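PDB 5A9D: solute carrier family 15 member 1 from Mus musculus, which cotransports small peptides with protons across the intestinal cell membrane and is represented here by its extracellular domain, which has an immunoglobulin-like fold. Local coordinates for residues A[6-11]-A[35-40]; A[20-25]-A[43-48]. All blocks are in the same frame, centred on the assembly; numbering follows the deposited sequence.

Contact 1: A[6-11]-A[35-40]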
loop_
_atom_site.group_PDB
_atom_site.type_symbol
_atom_site.label_atom_id
_atom_site.label_comp_id
_atom_site.label_asym_id
_atom_site.label_seq_id
_atom_site.Cartn_x
_atom_site.Cartn_y
_atom_site.Cartn_z
ATOM N N GLN A 6 -1.147 -6.297 13.556
ATOM C CA GLN A 6 -2.060 -7.411 13.299
ATOM C C GLN A 6 -1.499 -8.221 12.142
ATOM O O GLN A 6 -1.084 -7.658 11.121
ATOM C CB GLN A 6 -3.484 -6.939 13.023
ATOM C CG GLN A 6 -4.278 -6.542 14.286
ATOM C CD GLN A 6 -5.672 -6.022 13.972
ATOM O OE1 GLN A 6 -6.267 -6.359 12.959
ATOM N NE2 GLN A 6 -6.237 -5.161 14.814
ATOM N N ILE A 7 -1.400 -9.546 12.336
ATOM C CA ILE A 7 -0.851 -10.465 11.341
ATOM C C ILE A 7 -1.766 -11.678 11.149
ATOM O O ILE A 7 -2.094 -12.377 12.098
ATOM C CB ILE A 7 0.595 -10.937 11.711
ATOM C CG1 ILE A 7 1.521 -9.744 12.045
ATOM C CG2 ILE A 7 1.197 -11.836 10.591
ATOM C CD1 ILE A 7 2.860 -10.081 12.773
ATOM N N LYS A 8 -2.074 -11.962 9.892
ATOM C CA LYS A 8 -2.831 -13.136 9.448
ATOM C C LYS A 8 -1.823 -13.945 8.644
ATOM O O LYS A 8 -1.002 -13.365 7.945
ATOM C CB LYS A 8 -4.002 -12.691 8.550
ATOM C CG LYS A 8 -4.763 -13.787 7.829
ATOM C CD LYS A 8 -5.181 -13.216 6.505
ATOM C CE LYS A 8 -6.656 -13.218 6.299
ATOM N NZ LYS A 8 -7.014 -12.299 5.203
ATOM N N VAL A 9 -1.846 -15.261 8.761
ATOM C CA VAL A 9 -0.915 -16.099 7.987
ATOM C C VAL A 9 -1.714 -16.828 6.916
ATOM O O VAL A 9 -2.769 -17.362 7.216
ATOM C CB VAL A 9 -0.119 -17.093 8.866
ATOM C CG1 VAL A 9 0.927 -17.873 8.030
ATOM C CG2 VAL A 9 0.543 -16.375 10.042
ATOM N N LEU A 10 -1.218 -16.833 5.670
ATOM C CA LEU A 10 -1.848 -17.558 4.585
ATOM C C LEU A 10 -0.775 -18.438 3.949
ATOM O O LEU A 10 0.226 -17.953 3.411
ATOM C CB LEU A 10 -2.533 -16.582 3.574
ATOM C CG LEU A 10 -2.966 -17.114 2.186
ATOM C CD1 LEU A 10 -4.026 -18.213 2.286
ATOM C CD2 LEU A 10 -3.522 -15.991 1.308
ATOM N N ASN A 11 -0.972 -19.737 4.071
ATOM C CA ASN A 11 -0.103 -20.757 3.520
ATOM C C ASN A 11 -0.543 -21.043 2.097
ATOM O O ASN A 11 -1.585 -21.666 1.885
ATOM C CB ASN A 11 -0.172 -22.017 4.386
ATOM C CG ASN A 11 0.778 -23.093 3.937
ATOM O OD1 ASN A 11 1.418 -22.989 2.904
ATOM N ND2 ASN A 11 0.873 -24.158 4.696
ATOM N N ASP A 35 -7.888 -17.950 10.775
ATOM C CA ASP A 35 -9.235 -17.360 10.696
ATOM C C ASP A 35 -9.298 -15.916 11.175
ATOM O O ASP A 35 -10.228 -15.197 10.815
ATOM C CB ASP A 35 -10.295 -18.229 11.408
ATOM C CG ASP A 35 -9.897 -18.894 12.721
ATOM O OD1 ASP A 35 -9.164 -18.250 13.522
ATOM O OD2 ASP A 35 -10.383 -20.032 12.985
ATOM N N THR A 36 -8.308 -15.489 11.978
ATOM C CA THR A 36 -8.256 -14.133 12.509
ATOM C C THR A 36 -6.873 -13.531 12.285
ATOM O O THR A 36 -5.908 -14.227 11.916
ATOM C CB THR A 36 -8.554 -14.113 14.042
ATOM O OG1 THR A 36 -7.475 -14.743 14.752
ATOM C CG2 THR A 36 -9.906 -14.729 14.417
ATOM N N PHE A 37 -6.785 -12.231 12.536
ATOM C CA PHE A 37 -5.535 -11.519 12.567
ATOM C C PHE A 37 -5.079 -11.696 14.010
ATOM O O PHE A 37 -5.867 -11.490 14.929
ATOM C CB PHE A 37 -5.767 -10.020 12.272
ATOM C CG PHE A 37 -5.883 -9.690 10.796
ATOM C CD1 PHE A 37 -4.747 -9.491 10.017
ATOM C CD2 PHE A 37 -7.131 -9.581 10.186
ATOM C CE1 PHE A 37 -4.854 -9.221 8.650
ATOM C CE2 PHE A 37 -7.237 -9.285 8.825
ATOM C CZ PHE A 37 -6.098 -9.099 8.069
ATOM N N MET A 38 -3.856 -12.155 14.218
ATOM C CA MET A 38 -3.299 -12.243 15.568
ATOM C C MET A 38 -2.702 -10.861 15.871
ATOM O O MET A 38 -2.172 -10.222 14.959
ATOM C CB MET A 38 -2.235 -13.327 15.617
ATOM C CG MET A 38 -2.835 -14.710 15.455
ATOM S SD MET A 38 -1.573 -15.888 14.992
ATOM C CE MET A 38 -1.386 -15.514 13.269
ATOM N N THR A 39 -2.834 -10.385 17.114
ATOM C CA THR A 39 -2.372 -9.067 17.540
ATOM C C THR A 39 -1.125 -9.145 18.426
ATOM O O THR A 39 -1.071 -9.978 19.319
ATOM C CB THR A 39 -3.529 -8.350 18.247
ATOM O OG1 THR A 39 -4.668 -8.319 17.386
ATOM C CG2 THR A 39 -3.175 -6.948 18.650
ATOM N N PHE A 40 -0.145 -8.260 18.211
ATOM C CA PHE A 40 1.111 -8.220 18.990
ATOM C C PHE A 40 1.529 -6.811 19.272
ATOM O O PHE A 40 1.246 -5.927 18.460
ATOM C CB PHE A 40 2.252 -8.874 18.175
ATOM C CG PHE A 40 1.978 -10.283 17.697
ATOM C CD1 PHE A 40 2.286 -11.380 18.501
ATOM C CD2 PHE A 40 1.411 -10.515 16.444
ATOM C CE1 PHE A 40 2.038 -12.681 18.062
ATOM C CE2 PHE A 40 1.141 -11.826 16.008
ATOM C CZ PHE A 40 1.449 -12.899 16.826
#

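Contact 2: A[20-25]-A[43-48]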
loop_
_atom_site.group_PDB
_atom_site.type_symbol
_atom_site.label_atom_id
_atom_site.label_comp_id
_atom_site.label_asym_id
_atom_site.label_seq_id
_atom_site.Cartn_x
_atom_site.Cartn_y
_atom_site.Cartn_z
ATOM N N HIS A 20 6.381 -19.296 13.919
ATOM C CA HIS A 20 6.673 -19.204 15.343
ATOM C C HIS A 20 6.753 -17.746 15.724
ATOM O O HIS A 20 7.675 -17.039 15.327
ATOM C CB HIS A 20 7.994 -19.921 15.716
ATOM C CG HIS A 20 8.070 -21.351 15.281
ATOM N ND1 HIS A 20 7.754 -22.382 16.147
ATOM C CD2 HIS A 20 8.460 -21.877 14.094
ATOM C CE1 HIS A 20 7.956 -23.498 15.466
ATOM N NE2 HIS A 20 8.390 -23.244 14.225
ATOM N N PHE A 21 5.749 -17.295 16.448
ATOM C CA PHE A 21 5.667 -15.938 16.941
ATOM C C PHE A 21 6.121 -16.019 18.394
ATOM O O PHE A 21 6.078 -17.112 18.966
ATOM C CB PHE A 21 4.211 -15.455 16.902
ATOM C CG PHE A 21 3.608 -15.289 15.532
ATOM C CD1 PHE A 21 3.856 -14.136 14.780
ATOM C CD2 PHE A 21 2.727 -16.245 15.019
ATOM C CE1 PHE A 21 3.247 -13.950 13.529
ATOM C CE2 PHE A 21 2.136 -16.073 13.768
ATOM C CZ PHE A 21 2.381 -14.911 13.041
ATOM N N PRO A 22 6.547 -14.932 19.054
ATOM C CA PRO A 22 6.957 -15.079 20.466
ATOM C C PRO A 22 5.774 -15.517 21.346
ATOM O O PRO A 22 4.696 -14.918 21.316
ATOM C CB PRO A 22 7.528 -13.695 20.823
ATOM C CG PRO A 22 7.842 -13.056 19.482
ATOM C CD PRO A 22 6.721 -13.545 18.592
ATOM N N GLY A 23 5.959 -16.653 21.998
ATOM C CA GLY A 23 4.970 -17.276 22.867
ATOM C C GLY A 23 3.886 -18.104 22.189
ATOM O O GLY A 23 3.091 -18.734 22.896
ATOM N N ASN A 24 3.805 -18.092 20.825
ATOM C CA ASN A 24 2.764 -18.854 20.140
ATOM C C ASN A 24 3.151 -19.280 18.697
ATOM O O ASN A 24 3.640 -18.479 17.895
ATOM C CB ASN A 24 1.393 -18.127 20.221
ATOM C CG ASN A 24 0.785 -17.563 18.983
ATOM O OD1 ASN A 24 1.236 -16.565 18.417
ATOM N ND2 ASN A 24 -0.352 -18.132 18.608
ATOM N N SER A 25 2.966 -20.579 18.404
ATOM C CA SER A 25 3.236 -21.167 17.092
ATOM C C SER A 25 1.947 -21.580 16.411
ATOM O O SER A 25 1.055 -22.159 17.043
ATOM C CB SER A 25 4.149 -22.376 17.207
ATOM O OG SER A 25 5.409 -21.991 17.723
ATOM N N ASP A 43 7.132 -4.028 20.143
ATOM C CA ASP A 43 8.339 -4.228 20.954
ATOM C C ASP A 43 8.519 -5.689 21.371
ATOM O O ASP A 43 9.648 -6.098 21.650
ATOM C CB ASP A 43 8.320 -3.320 22.208
ATOM C CG ASP A 43 7.436 -3.824 23.342
ATOM O OD1 ASP A 43 6.195 -3.750 23.204
ATOM O OD2 ASP A 43 7.992 -4.320 24.358
ATOM N N LYS A 44 7.406 -6.453 21.443
ATOM C CA LYS A 44 7.375 -7.871 21.836
ATOM C C LYS A 44 7.497 -8.793 20.635
ATOM O O LYS A 44 7.630 -9.991 20.813
ATOM C CB LYS A 44 6.119 -8.194 22.670
ATOM C CG LYS A 44 6.137 -7.557 24.060
ATOM C CD LYS A 44 4.826 -7.781 24.798
ATOM C CE LYS A 44 4.850 -7.147 26.166
ATOM N NZ LYS A 44 3.552 -7.301 26.873
ATOM N N LEU A 45 7.488 -8.236 19.412
ATOM C CA LEU A 45 7.620 -8.984 18.159
ATOM C C LEU A 45 9.102 -8.991 17.831
ATOM O O LEU A 45 9.539 -8.387 16.853
ATOM C CB LEU A 45 6.768 -8.294 17.059
ATOM C CG LEU A 45 6.205 -9.131 15.914
ATOM C CD1 LEU A 45 5.417 -10.371 16.410
ATOM C CD2 LEU A 45 5.319 -8.285 15.031
ATOM N N THR A 46 9.877 -9.655 18.710
ATOM C CA THR A 46 11.345 -9.782 18.724
ATOM C C THR A 46 11.880 -10.448 17.458
ATOM O O THR A 46 12.833 -9.940 16.857
ATOM C CB THR A 46 11.785 -10.495 20.023
ATOM O OG1 THR A 46 11.264 -9.766 21.132
ATOM C CG2 THR A 46 13.301 -10.606 20.162
ATOM N N SER A 47 11.286 -11.596 17.081
ATOM C CA SER A 47 11.623 -12.358 15.882
ATOM C C SER A 47 10.454 -13.255 15.488
ATOM O O SER A 47 9.601 -13.565 16.325
ATOM C CB SER A 47 12.903 -13.172 16.072
ATOM O OG SER A 47 12.685 -14.344 16.838
ATOM N N ILE A 48 10.400 -13.637 14.212
ATOM C CA ILE A 48 9.388 -14.531 13.672
ATOM C C ILE A 48 10.126 -15.547 12.830
ATOM O O ILE A 48 10.854 -15.162 11.915
ATOM C CB ILE A 48 8.273 -13.778 12.877
ATOM C CG1 ILE A 48 7.525 -12.761 13.772
ATOM C CG2 ILE A 48 7.274 -14.783 12.266
ATOM C CD1 ILE A 48 6.637 -11.754 13.003
#

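Contact 1: A[6-11]-A[35-40]
Thr36 begins the approach of strand 32-41, an outermost strand of its sheet, to strand 4-11: its carbonyl accepts a bond from Thr34 OG1, which also bonds to Val9 N. Phe37 lays its ring against Lys8, whose CB sits 4.0 Å from the ring centroid and 29° off the normal, a CH-pi contact over one face. With CG anti to the backbone N (chi1 171°), bends at chi2 and chi3 carry the Lys8 chain past the ring. Gln6 comes to Phe37 at about a right angle, OE1 3.8 Å from Phe37 CB, and its amide is tied to Arg70 and Gln4. Met38 forms the hydrogen-bonded antiparallel pair with Ile7. Ile7 N to Met38 O is 2.8 Å and lies in the carbonyl plane, whereas Met38 N approaches Ile7 O, also at 2.8 Å, from 42° above the Ile7 carbonyl plane. A bend at chi3 folds Met38 CE back to 3.4 Å from Ile7 O and 3.9 Å from Val9 CG2. Thr39 lies alongside Gln6, with OG1 3.6 Å from Gln6 CG. Phe40 crosses Ile7 at about a right angle, its CD2 4.0 Å from Ile7 CD1. The chemistry implies a two-faced sheet: Ile7, Val9, Met38 and Phe40 supply an apolar side, while Gln6, Lys8, Phe37 and Thr39 mix aliphatic, aromatic and polar groups on the other, where Lys8 and Phe37 pack on the second subunit.

Contact 2: A[20-25]-A[43-48]
The Phe21 ring meets Leu45 CD1 at its edge, near the ring plane and 4.4 Å from Phe21 CD1, and carries the carbonyl oxygen of Asn24 in plane at the edge; the ring of Phe40 stacks with it. Phe21 and Asn24 belong to a tight beta hairpin of the immunoglobulin-like domain, in which a type II turn from Phe21 to Asn24 joins strands 17-21 and 24-28. The turn is closed by paired backbone bonds, of which Phe21 N to Asn24 O is the shorter at 2.8 Å. The imidazole of His20 is held across the hairpin by ND1, 2.9 Å from Ser25 OG. Against this hairpin lies the loop that leads into strand 49-52. Ile48 runs beside Phe21, pointing the same way, with CG1 anti to its own carbonyl carbon (chi1 -60°) and 4.0 Å from Phe21 CD1. Its CA gives a C-H...O contact to His20 O at 3.5 Å, with an angle of 148° at the hydrogen, just before backbone bonding of His20 with Asn49 continues the strand pairing. An alanine at Ile48 would lack CG1, CG2 and CD1, and would probably loosen the packing of the loop against the Phe21 ring. Leu45, centre of an inverse gamma turn, sends CG anti to the backbone N and crosses Pro22 at about a right angle, its CD1 4.1 Å from Pro22 CD. Pro22 CG presses to 3.3 Å from Lys44 O, the same carbonyl that accepts the turn's weak bond from Thr46 N at 3.1 Å.

Contact 1 lies in one sheet of the sandwich; contact 2 sets the hairpin of the other against loop 43-48, which continues the chain from strand 32-41 of contact 1. Their centres are about 12 Å apart, and they meet through apolar side chains. Phe40 CZ comes within 3.4 Å of Phe21 CD1, Met38 CE within 3.6 Å of Phe21 CE2, and Ile7 CD1 within 3.8 Å of Leu45 CD2. Each is partly buried, core on the side facing its partner and more exposed beyond it. Both have C-H...O contacts, but only in contact 1 do these accompany N-H...O bonds across the segments. The second subunit reaches contact 1 alone.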